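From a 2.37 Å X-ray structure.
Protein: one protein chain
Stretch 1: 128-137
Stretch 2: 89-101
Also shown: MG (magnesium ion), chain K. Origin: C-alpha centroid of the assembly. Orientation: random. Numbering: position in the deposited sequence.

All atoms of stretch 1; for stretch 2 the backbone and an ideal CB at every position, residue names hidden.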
# COMPACT_ATOMS: atom_id res chain seq x y z
N LYS C 128 -23.45 -32.18 22.12
CA LYS C 128 -23.00 -33.52 22.48
C LYS C 128 -21.49 -33.58 22.62
O LYS C 128 -20.96 -34.22 23.53
CB LYS C 128 -23.50 -34.53 21.45
CG LYS C 128 -23.00 -35.94 21.64
CD LYS C 128 -23.66 -36.87 20.63
CE LYS C 128 -23.17 -38.30 20.77
NZ LYS C 128 -23.79 -39.17 19.73
N ARG C 129 -20.77 -32.91 21.72
CA ARG C 129 -19.31 -32.92 21.75
C ARG C 129 -18.73 -31.82 22.63
O ARG C 129 -17.50 -31.68 22.68
CB ARG C 129 -18.76 -32.82 20.33
CG ARG C 129 -19.13 -34.05 19.51
CD ARG C 129 -18.41 -34.09 18.18
NE ARG C 129 -16.96 -34.07 18.35
CZ ARG C 129 -16.11 -34.28 17.35
NH1 ARG C 129 -16.56 -34.54 16.13
NH2 ARG C 129 -14.80 -34.23 17.58
N GLY C 130 -19.57 -31.06 23.32
CA GLY C 130 -19.08 -29.98 24.17
C GLY C 130 -18.71 -28.72 23.43
O GLY C 130 -17.81 -27.99 23.87
N LEU C 131 -19.37 -28.44 22.31
CA LEU C 131 -19.08 -27.30 21.46
C LEU C 131 -20.34 -26.45 21.30
O LEU C 131 -21.43 -26.83 21.72
CB LEU C 131 -18.54 -27.76 20.10
CG LEU C 131 -17.35 -28.72 20.21
CD1 LEU C 131 -16.96 -29.27 18.84
CD2 LEU C 131 -16.16 -28.06 20.89
N ARG C 132 -20.16 -25.29 20.67
CA ARG C 132 -21.21 -24.29 20.56
C ARG C 132 -21.35 -23.83 19.11
O ARG C 132 -20.36 -23.73 18.38
CB ARG C 132 -20.89 -23.11 21.48
CG ARG C 132 -20.90 -23.50 22.96
CD ARG C 132 -20.13 -22.51 23.82
NE ARG C 132 -20.57 -21.12 23.70
CZ ARG C 132 -19.73 -20.09 23.65
NH1 ARG C 132 -18.42 -20.29 23.71
NH2 ARG C 132 -20.20 -18.86 23.55
N ILE C 133 -22.58 -23.53 18.72
CA ILE C 133 -22.89 -23.01 17.39
C ILE C 133 -23.29 -21.54 17.53
O ILE C 133 -24.19 -21.21 18.31
CB ILE C 133 -24.02 -23.81 16.71
CG1 ILE C 133 -23.65 -25.28 16.58
CG2 ILE C 133 -24.32 -23.23 15.33
CD1 ILE C 133 -22.48 -25.55 15.68
N GLY C 134 -22.62 -20.68 16.78
CA GLY C 134 -23.02 -19.29 16.67
C GLY C 134 -23.57 -18.98 15.30
O GLY C 134 -22.86 -19.10 14.30
N TYR C 135 -24.84 -18.57 15.23
CA TYR C 135 -25.54 -18.40 13.96
C TYR C 135 -25.49 -16.93 13.55
O TYR C 135 -25.94 -16.06 14.30
CB TYR C 135 -26.99 -18.88 14.10
CG TYR C 135 -27.76 -18.97 12.80
CD1 TYR C 135 -27.18 -19.47 11.64
CD2 TYR C 135 -29.10 -18.58 12.74
CE1 TYR C 135 -27.89 -19.56 10.46
CE2 TYR C 135 -29.82 -18.66 11.57
CZ TYR C 135 -29.21 -19.15 10.43
OH TYR C 135 -29.94 -19.24 9.26
N GLU C 136 -24.95 -16.66 12.37
CA GLU C 136 -24.79 -15.31 11.84
C GLU C 136 -25.58 -15.17 10.55
O GLU C 136 -25.50 -16.04 9.67
CB GLU C 136 -23.31 -14.99 11.58
CG GLU C 136 -23.09 -13.63 10.92
CD GLU C 136 -21.72 -13.52 10.26
OE1 GLU C 136 -20.98 -12.57 10.59
OE2 GLU C 136 -21.39 -14.39 9.43
N ALA C 137 -26.32 -14.08 10.43
CA ALA C 137 -27.04 -13.76 9.20
C ALA C 137 -26.13 -12.98 8.26
O ALA C 137 -25.61 -11.92 8.63
CB ALA C 137 -28.31 -12.96 9.49
N UNK C 89 -11.75 -30.62 14.02
CA UNK C 89 -10.72 -29.60 13.82
C UNK C 89 -10.66 -28.64 15.00
O UNK C 89 -9.57 -28.26 15.44
CB UNK C 89 -10.98 -28.82 12.53
N UNK C 90 -11.82 -28.26 15.53
CA UNK C 90 -11.90 -27.31 16.63
C UNK C 90 -11.27 -27.85 17.91
O UNK C 90 -10.62 -27.12 18.65
CB UNK C 90 -13.36 -26.94 16.89
N UNK C 91 -11.48 -29.14 18.17
CA UNK C 91 -10.89 -29.75 19.36
C UNK C 91 -9.38 -29.85 19.26
O UNK C 91 -8.68 -29.79 20.28
CB UNK C 91 -11.48 -31.14 19.59
N UNK C 92 -8.83 -29.97 18.05
CA UNK C 92 -7.38 -29.89 17.91
C UNK C 92 -6.89 -28.45 18.04
O UNK C 92 -5.76 -28.22 18.48
CB UNK C 92 -6.94 -30.47 16.56
N UNK C 93 -7.72 -27.47 17.67
CA UNK C 93 -7.37 -26.07 17.85
C UNK C 93 -7.53 -25.60 19.29
O UNK C 93 -6.87 -24.64 19.68
CB UNK C 93 -8.23 -25.20 16.93
N UNK C 94 -8.37 -26.26 20.07
CA UNK C 94 -8.63 -25.80 21.43
C UNK C 94 -9.67 -24.71 21.53
O UNK C 94 -9.63 -23.91 22.47
CB UNK C 94 -7.33 -25.30 22.06
N UNK C 95 -10.60 -24.66 20.59
CA UNK C 95 -11.69 -23.69 20.61
C UNK C 95 -13.01 -24.44 20.67
O UNK C 95 -13.09 -25.62 20.31
CB UNK C 95 -11.64 -22.77 19.39
N UNK C 96 -14.05 -23.76 21.15
CA UNK C 96 -15.34 -24.42 21.36
C UNK C 96 -16.49 -23.74 20.63
O UNK C 96 -17.65 -24.14 20.82
CB UNK C 96 -15.65 -24.47 22.86
N UNK C 97 -16.22 -22.76 19.77
CA UNK C 97 -17.27 -22.00 19.10
C UNK C 97 -16.98 -21.93 17.61
O UNK C 97 -15.86 -21.62 17.21
CB UNK C 97 -17.39 -20.59 19.69
N UNK C 98 -18.00 -22.22 16.80
CA UNK C 98 -17.91 -22.15 15.35
C UNK C 98 -19.02 -21.25 14.84
O UNK C 98 -20.16 -21.31 15.33
CB UNK C 98 -18.00 -23.54 14.72
N UNK C 99 -18.69 -20.40 13.87
CA UNK C 99 -19.66 -19.50 13.26
C UNK C 99 -20.33 -20.20 12.08
O UNK C 99 -19.65 -20.70 11.18
CB UNK C 99 -18.99 -18.20 12.81
N UNK C 100 -21.66 -20.22 12.09
CA UNK C 100 -22.45 -20.73 10.98
C UNK C 100 -23.15 -19.53 10.36
O UNK C 100 -23.99 -18.88 11.00
CB UNK C 100 -23.45 -21.80 11.43
N UNK C 101 -22.81 -19.22 9.11
CA UNK C 101 -23.43 -18.10 8.42
C UNK C 101 -24.60 -18.60 7.58
O UNK C 101 -24.58 -19.71 7.04
CB UNK C 101 -22.41 -17.37 7.55
MG MG K . -19.19 -11.71 10.01

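Position 89 lies in a helix with its CA-to-CB bond directed away from stretch 1, leaving its identity open: Leu89. At 90 the bond points toward stretch 1, and the ideal CB lies 4.7 Å from Leu131 CD1, so an apolar chain of some length would suit. The residue is Met90, a selenomethionine, whose CE comes within 4.2 Å of Leu131 CD1.

Position 91 also points toward stretch 1, with its ideal CB 5.0 Å from Arg129 NH2. A guanidinium at that range favours an acceptor: Asp, Glu, Asn or Gln. Gln91 is found, and Arg129 NH2 donates to Gln91 OE1 at 2.8 Å, near the guanidinium plane. Positions 92 and 93 are out of reach: Glu92 and Leu93. At 94 the chain leaves the helix with phi 84°, and a CB would be jammed against the preceding carbonyl oxygen, which calls for glycine: Gly94. Position 95 points sideways, its CB clear of stretch 1: Thr95.

At 96 the CB points sideways, 5.0 Å from Arg132 CD and 4.1 Å from Leu131 CD2. The nearby arginine favours an acid. Asp96 forms a salt bridge with Arg132, NH1 to OD2 being 3.3 Å.

From 97 to 101 the backbone runs as a strand parallel to 132-136, its side chains alternating between two faces. Position 97 shares a face with Arg132, whose NH1 is 4.2 Å from the ideal CB, and with Gly134, which leaves space beside it. A branched or long apolar chain could use that space, as could an acid meeting the arginine. Leu97 takes the apolar course: CD1 reaches 3.7 Å from Gly134 N, while its CB lies over one face of the guanidinium.

Position 98 turns to the face of Ile133, where a beta-branched or other apolar residue fits. Val98 packs CG1 3.5 Å from Ile133 CD1. At 99, on the Gly134 face, several apolar chains are possible; Leu99 extends CD2 to 3.4 Å from Glu136 OE2. Position 100 has its CB 4.2 Å from Ile133 CG2 and 4.4 Å from Tyr135 CD1, an apolar setting suited to Val or Ile. Val100 sets CG2 3.8 Å from Ile133 CG2 and CG1 4.1 Å from Tyr135 CD1.

At 101 the CB lies near Glu136 OE2, while Glu136 OE1 binds magnesium at 2.1 Å. A small, uncharged residue such as Ala, Ser or Cys is reasonable; Cys101 sets its CB 3.7 Å from Glu136 OE2.

Stretch 2 89-101: LMQELGTDLVLVC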
# COMPACT_ATOMS: atom_id res chain seq x y z
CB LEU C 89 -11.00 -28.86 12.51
CG LEU C 89 -9.99 -27.84 12.00
CD1 LEU C 89 -8.66 -28.52 11.77
CD2 LEU C 89 -10.49 -27.22 10.71
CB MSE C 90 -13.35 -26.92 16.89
CG MSE C 90 -13.98 -26.16 15.75
SE MSE C 90 -15.92 -26.27 15.79
CE MSE C 90 -16.23 -25.33 17.48
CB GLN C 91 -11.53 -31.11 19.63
CG GLN C 91 -12.87 -30.98 20.33
CD GLN C 91 -13.62 -32.30 20.46
OE1 GLN C 91 -13.31 -33.27 19.77
NE2 GLN C 91 -14.61 -32.33 21.35
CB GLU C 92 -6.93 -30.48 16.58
CG GLU C 92 -7.27 -31.94 16.39
CD GLU C 92 -6.27 -32.83 17.11
OE1 GLU C 92 -5.16 -32.34 17.43
OE2 GLU C 92 -6.57 -34.02 17.33
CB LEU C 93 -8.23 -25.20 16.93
CG LEU C 93 -7.94 -25.29 15.43
CD1 LEU C 93 -8.99 -24.52 14.65
CD2 LEU C 93 -6.55 -24.77 15.12
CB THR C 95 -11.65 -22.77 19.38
OG1 THR C 95 -12.56 -21.68 19.55
CG2 THR C 95 -12.01 -23.53 18.11
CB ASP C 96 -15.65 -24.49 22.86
CG ASP C 96 -16.20 -23.19 23.41
OD1 ASP C 96 -15.77 -22.11 22.96
OD2 ASP C 96 -17.08 -23.24 24.30
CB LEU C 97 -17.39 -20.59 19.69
CG LEU C 97 -18.47 -19.69 19.08
CD1 LEU C 97 -19.85 -20.30 19.27
CD2 LEU C 97 -18.41 -18.30 19.68
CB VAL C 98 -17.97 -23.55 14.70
CG1 VAL C 98 -19.21 -24.30 15.16
CG2 VAL C 98 -17.93 -23.44 13.18
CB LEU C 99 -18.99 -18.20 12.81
CG LEU C 99 -19.85 -17.06 12.24
CD1 LEU C 99 -19.17 -15.73 12.51
CD2 LEU C 99 -20.11 -17.22 10.75
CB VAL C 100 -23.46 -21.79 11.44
CG1 VAL C 100 -24.42 -22.14 10.30
CG2 VAL C 100 -22.74 -23.03 11.93
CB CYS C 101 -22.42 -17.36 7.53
SG CYS C 101 -21.38 -18.41 6.49
O HOH W 1 -18.48 -13.61 9.93
O HOH W 2 -19.51 -11.86 8.07
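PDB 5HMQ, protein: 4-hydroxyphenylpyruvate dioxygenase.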